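Local coordinates for Afp (Microbacterium arborescens, PDB 2YJJ), which binds ferric iron and probably stores it, as a dodecameric member of the Dps family of ferritin-like proteins, at residues A111-I116 / F154-L159; V28-Q33 / I83-S88. All coordinates share one frame; numbering follows the deposited sequence.

Contact 1. Residues A111-I116 / F154-L159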
loop_
_atom_site.group_PDB
_atom_site.type_symbol
_atom_site.label_atom_id
_atom_site.label_comp_id
_atom_site.label_asym_id
_atom_site.label_seq_id
_atom_site.Cartn_x
_atom_site.Cartn_y
_atom_site.Cartn_z
ATOM N N ALA G 111 8.003 -1.740 36.701
ATOM C CA ALA G 111 8.553 -0.383 36.651
ATOM C C ALA G 111 7.727 0.545 35.721
ATOM O O ALA G 111 7.457 1.698 36.045
ATOM C CB ALA G 111 10.012 -0.412 36.259
ATOM N N ILE G 112 7.339 0.041 34.564
ATOM C CA ILE G 112 6.671 0.822 33.535
ATOM C C ILE G 112 5.249 1.194 33.988
ATOM O O ILE G 112 4.809 2.360 33.854
ATOM C CB ILE G 112 6.720 0.093 32.181
ATOM C CG1 ILE G 112 8.133 0.171 31.622
ATOM C CG2 ILE G 112 5.842 0.754 31.199
ATOM C CD1 ILE G 112 8.559 1.586 31.113
ATOM N N VAL G 113 4.591 0.249 34.642
ATOM C CA VAL G 113 3.274 0.442 35.171
ATOM C C VAL G 113 3.319 1.486 36.276
ATOM O O VAL G 113 2.395 2.300 36.422
ATOM C CB VAL G 113 2.659 -0.925 35.642
ATOM C CG1 VAL G 113 1.401 -0.723 36.552
ATOM C CG2 VAL G 113 2.331 -1.802 34.389
ATOM N N SER G 114 4.388 1.482 37.073
ATOM C CA SER G 114 4.495 2.483 38.139
ATOM C C SER G 114 4.637 3.876 37.479
ATOM O O SER G 114 3.994 4.827 37.928
ATOM C CB SER G 114 5.680 2.145 39.078
ATOM O OG SER G 114 6.092 3.258 39.856
ATOM N N ASP G 115 5.419 3.999 36.401
ATOM C CA ASP G 115 5.547 5.313 35.688
ATOM C C ASP G 115 4.174 5.690 35.049
ATOM O O ASP G 115 3.754 6.868 35.053
ATOM C CB ASP G 115 6.646 5.308 34.605
ATOM C CG ASP G 115 8.165 5.048 35.154
ATOM O OD1 ASP G 115 8.492 4.612 36.373
ATOM O OD2 ASP G 115 9.074 5.161 34.219
ATOM N N ILE G 116 3.449 4.703 34.539
ATOM C CA ILE G 116 2.140 4.963 33.921
ATOM C C ILE G 116 1.135 5.387 35.009
ATOM O O ILE G 116 0.271 6.271 34.787
ATOM C CB ILE G 116 1.639 3.693 33.153
ATOM C CG1 ILE G 116 2.268 3.611 31.739
ATOM C CG2 ILE G 116 0.103 3.621 33.057
ATOM C CD1 ILE G 116 2.027 2.263 31.112
ATOM N N PHE G 154 -2.576 -4.150 29.217
ATOM C CA PHE G 154 -1.754 -5.076 28.459
ATOM C C PHE G 154 -0.530 -5.487 29.298
ATOM O O PHE G 154 -0.149 -6.665 29.328
ATOM C CB PHE G 154 -1.243 -4.407 27.161
ATOM C CG PHE G 154 -2.247 -4.378 26.041
ATOM C CD1 PHE G 154 -3.579 -4.836 26.230
ATOM C CD2 PHE G 154 -1.875 -3.920 24.779
ATOM C CE1 PHE G 154 -4.511 -4.857 25.192
ATOM C CE2 PHE G 154 -2.823 -3.921 23.717
ATOM C CZ PHE G 154 -4.137 -4.386 23.950
ATOM N N LEU G 155 0.105 -4.502 29.948
ATOM C CA LEU G 155 1.341 -4.800 30.693
ATOM C C LEU G 155 0.932 -5.643 31.924
ATOM O O LEU G 155 1.375 -6.806 32.093
ATOM C CB LEU G 155 2.032 -3.469 31.094
ATOM C CG LEU G 155 2.696 -2.721 29.935
ATOM C CD1 LEU G 155 2.957 -1.205 30.231
ATOM C CD2 LEU G 155 4.049 -3.463 29.619
ATOM N N LEU G 156 0.010 -5.111 32.709
ATOM C CA LEU G 156 -0.341 -5.674 33.996
ATOM C C LEU G 156 -0.978 -7.046 33.929
ATOM O O LEU G 156 -0.809 -7.890 34.859
ATOM C CB LEU G 156 -1.295 -4.695 34.680
ATOM C CG LEU G 156 -1.353 -4.599 36.190
ATOM C CD1 LEU G 156 -0.050 -3.945 36.670
ATOM C CD2 LEU G 156 -2.496 -3.692 36.601
ATOM N N ALA G 157 -1.713 -7.326 32.849
ATOM C CA ALA G 157 -2.392 -8.626 32.683
ATOM C C ALA G 157 -1.396 -9.754 32.767
ATOM O O ALA G 157 -1.769 -10.854 33.150
ATOM C CB ALA G 157 -3.154 -8.698 31.325
ATOM N N HIS G 158 -0.155 -9.483 32.381
ATOM C CA HIS G 158 0.891 -10.476 32.355
ATOM C C HIS G 158 1.258 -10.989 33.729
ATOM O O HIS G 158 1.799 -12.119 33.820
ATOM C CB HIS G 158 2.190 -9.998 31.715
ATOM C CG HIS G 158 2.126 -9.844 30.229
ATOM N ND1 HIS G 158 1.599 -8.719 29.630
ATOM C CD2 HIS G 158 2.536 -10.659 29.214
ATOM C CE1 HIS G 158 1.705 -8.830 28.310
ATOM N NE2 HIS G 158 2.263 -9.996 28.029
ATOM N N LEU G 159 0.959 -10.202 34.766
ATOM C CA LEU G 159 1.356 -10.513 36.134
ATOM C C LEU G 159 0.222 -11.086 36.941
ATOM O O LEU G 159 0.458 -11.568 38.044
ATOM C CB LEU G 159 1.968 -9.292 36.858
ATOM C CG LEU G 159 3.123 -8.612 36.089
ATOM C CD1 LEU G 159 3.529 -7.288 36.702
ATOM C CD2 LEU G 159 4.321 -9.541 35.878
#
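With CG set beside its backbone N (chi1 -73°) and CD1 extended away from CA (chi2 161°), Leu155 rests CD1 over the notch where Ile112 and Ile116 meet, while Val113, its CG1 anti to the backbone N (chi1 165°), divides its methyls, CG2 lying against Leu155 and near Leu156, CG1 against Leu156. The isoleucines sit one helical turn apart, and both feel the same methyl: Leu155 CD1 lies 3.6 Å from Ile112 CG2 and 3.7 Å from Ile116 CD1. Ile112 offers its short branch, its longer one leading away from the 154-159 segment. Val113 CG2 slides alongside the base of the same leucine, 3.7 Å from Leu155 CB. Val113 CG1 meets Leu156 CD1 at 3.5 Å, the two side chains crossing at about a right angle. Every touch is apolar. Beyond it, His158 folds back on its own segment, where ND1 donates to Leu155 O at 3.1 Å with the acceptor close to the ring plane; that ring meets Phe51 of a neighbouring subunit edge-to-face. Leu35 of helix 15-45 touches both isoleucines and Leu58 of helix 51-79 touches Ile112, so all four long helices meet here, in the hydrophobic core of the ferritin-like four-helix bundle.

Contact 2. Residues V28-Q33 / I83-S88; sequences VVHKMQ and IDSRVS
One hydrogen bond spans the contact: His30 NE2 donates to the backbone Asp84 O at 2.8 Å and 167°, nearly straight, with the oxygen close to the ring plane. A phenylalanine at His30 would probably leave this carbonyl without its donor and the loop less firmly tied to the helix. The apolar part lies beside this bond, where Val29 and Ile83 meet tip to tip, CB of the valine 3.9 Å from CD1 of the isoleucine. Ser85 points into the same seam; its OG, 3.8 Å from His30 CD2 at the ring edge, is buried without a polar partner. In the ferritin-like fold of Dps, the connection after helix 51-79 carries the short helix 87-93, and the loop leading into it is laid against helix 15-45; the side chain of Gln33 lies about 7 Å from that of Asp70, an iron ligand. Within the loop, Asp84 OD1 accepts from Arg86 N at 3.2 Å, an Asx turn, and the arginine guanidinium grips the carboxylate side-on in a two-armed salt bridge, NE to OD1 and NH2 to OD2 (2.8 Å). From a neighbouring subunit, Gln41 accepts from Ser85 N and Trp44 packs on Val29 and Gln33.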
loop_
_atom_site.group_PDB
_atom_site.type_symbol
_atom_site.label_atom_id
_atom_site.label_comp_id
_atom_site.label_asym_id
_atom_site.label_seq_id
_atom_site.Cartn_x
_atom_site.Cartn_y
_atom_site.Cartn_z
ATOM N N VAL G 28 1.516 16.328 31.661
ATOM C CA VAL G 28 1.228 15.217 30.740
ATOM C C VAL G 28 2.371 15.124 29.755
ATOM O O VAL G 28 2.904 13.999 29.522
ATOM C CB VAL G 28 -0.210 15.274 30.115
ATOM C CG1 VAL G 28 -0.520 14.153 29.081
ATOM C CG2 VAL G 28 -1.312 15.270 31.310
ATOM N N VAL G 29 2.837 16.260 29.244
ATOM C CA VAL G 29 3.852 16.214 28.206
ATOM C C VAL G 29 5.155 15.638 28.826
ATOM O O VAL G 29 5.788 14.757 28.238
ATOM C CB VAL G 29 4.140 17.609 27.643
ATOM C CG1 VAL G 29 5.395 17.576 26.772
ATOM C CG2 VAL G 29 2.896 18.136 26.827
ATOM N N HIS G 30 5.538 16.117 30.008
ATOM C CA HIS G 30 6.765 15.693 30.661
ATOM C C HIS G 30 6.745 14.211 30.998
ATOM O O HIS G 30 7.742 13.505 30.762
ATOM C CB HIS G 30 6.981 16.446 31.969
ATOM C CG HIS G 30 7.355 17.893 31.733
ATOM N ND1 HIS G 30 7.099 18.886 32.640
ATOM C CD2 HIS G 30 7.932 18.498 30.662
ATOM C CE1 HIS G 30 7.571 20.036 32.181
ATOM N NE2 HIS G 30 8.047 19.834 30.965
ATOM N N LYS G 31 5.620 13.723 31.516
ATOM C CA LYS G 31 5.546 12.307 31.833
ATOM C C LYS G 31 5.443 11.425 30.602
ATOM O O LYS G 31 5.972 10.300 30.622
ATOM C CB LYS G 31 4.365 12.064 32.783
ATOM C CG LYS G 31 4.681 12.657 34.197
ATOM C CD LYS G 31 3.603 12.286 35.166
ATOM C CE LYS G 31 4.108 12.381 36.606
ATOM N NZ LYS G 31 4.206 13.852 36.858
ATOM N N MET G 32 4.747 11.861 29.561
ATOM C CA MET G 32 4.657 11.080 28.336
ATOM C C MET G 32 6.023 11.021 27.694
ATOM O O MET G 32 6.469 9.928 27.292
ATOM C CB MET G 32 3.567 11.584 27.366
ATOM C CG MET G 32 2.143 11.335 27.950
ATOM S SD MET G 32 1.736 9.536 28.198
ATOM C CE MET G 32 1.921 9.340 29.863
ATOM N N GLN G 33 6.700 12.174 27.640
ATOM C CA GLN G 33 7.998 12.264 26.975
ATOM C C GLN G 33 9.026 11.401 27.757
ATOM O O GLN G 33 9.852 10.746 27.153
ATOM C CB GLN G 33 8.468 13.725 26.799
ATOM C CG GLN G 33 9.751 13.910 25.912
ATOM C CD GLN G 33 9.520 13.379 24.493
ATOM O OE1 GLN G 33 9.984 12.279 24.149
ATOM N NE2 GLN G 33 8.764 14.106 23.695
ATOM N N ILE G 83 6.033 25.573 25.698
ATOM C CA ILE G 83 6.166 24.423 26.598
ATOM C C ILE G 83 7.655 24.235 26.827
ATOM O O ILE G 83 8.408 24.225 25.841
ATOM C CB ILE G 83 5.571 23.110 25.900
ATOM C CG1 ILE G 83 5.936 21.892 26.704
ATOM C CG2 ILE G 83 6.127 22.924 24.439
ATOM C CD1 ILE G 83 4.884 21.449 27.692
ATOM N N ASP G 84 8.119 24.089 28.071
ATOM C CA ASP G 84 9.530 23.845 28.202
ATOM C C ASP G 84 9.649 22.308 28.403
ATOM O O ASP G 84 9.460 21.825 29.496
ATOM C CB ASP G 84 10.167 24.633 29.365
ATOM C CG ASP G 84 11.659 24.258 29.594
ATOM O OD1 ASP G 84 12.286 23.515 28.789
ATOM O OD2 ASP G 84 12.240 24.684 30.596
ATOM N N SER G 85 9.923 21.531 27.351
ATOM C CA SER G 85 10.199 20.092 27.591
ATOM C C SER G 85 11.663 19.714 27.236
ATOM O O SER G 85 11.913 18.632 26.710
ATOM C CB SER G 85 9.217 19.194 26.802
ATOM O OG SER G 85 9.340 17.778 27.234
ATOM N N ARG G 86 12.619 20.592 27.487
ATOM C CA ARG G 86 14.009 20.258 27.231
ATOM C C ARG G 86 14.394 19.060 28.160
ATOM O O ARG G 86 13.739 18.851 29.163
ATOM C CB ARG G 86 14.887 21.461 27.578
ATOM C CG ARG G 86 14.785 22.696 26.669
ATOM C CD ARG G 86 15.655 23.806 27.258
ATOM N NE ARG G 86 15.055 24.228 28.541
ATOM C CZ ARG G 86 15.601 25.121 29.378
ATOM N NH1 ARG G 86 16.776 25.689 29.121
ATOM N NH2 ARG G 86 14.961 25.453 30.459
ATOM N N VAL G 87 15.449 18.328 27.843
ATOM C CA VAL G 87 15.857 17.143 28.677
ATOM C C VAL G 87 16.043 17.553 30.170
ATOM O O VAL G 87 15.609 16.831 31.075
ATOM C CB VAL G 87 17.170 16.532 28.121
ATOM C CG1 VAL G 87 17.853 15.569 29.162
ATOM C CG2 VAL G 87 16.847 15.687 26.847
ATOM N N SER G 88 16.697 18.711 30.397
ATOM C CA SER G 88 17.016 19.168 31.775
ATOM C C SER G 88 15.699 19.393 32.551
ATOM O O SER G 88 15.563 18.981 33.690
ATOM C CB SER G 88 17.864 20.489 31.794
ATOM O OG SER G 88 17.383 21.441 30.827
#

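From the N terminus, helix 15-45 supplies the first half of contact 2 at 28-33. The chain then runs through helix 51-79 before the loop at 83-88 returns to close contact 2 across 49 intervening residues. Only afterwards does helix 105-130 open contact 1 at 111-116, which closes near the end of helix 135-156 after a mostly helical excursion of 37 residues. The two closures are therefore in series, neither nested nor crossed. They lie on opposite sides of the chain's centre, their centres 21 Å apart: contact 2 fastens the connecting loop to the first helix, and contact 1 joins the last two long helices.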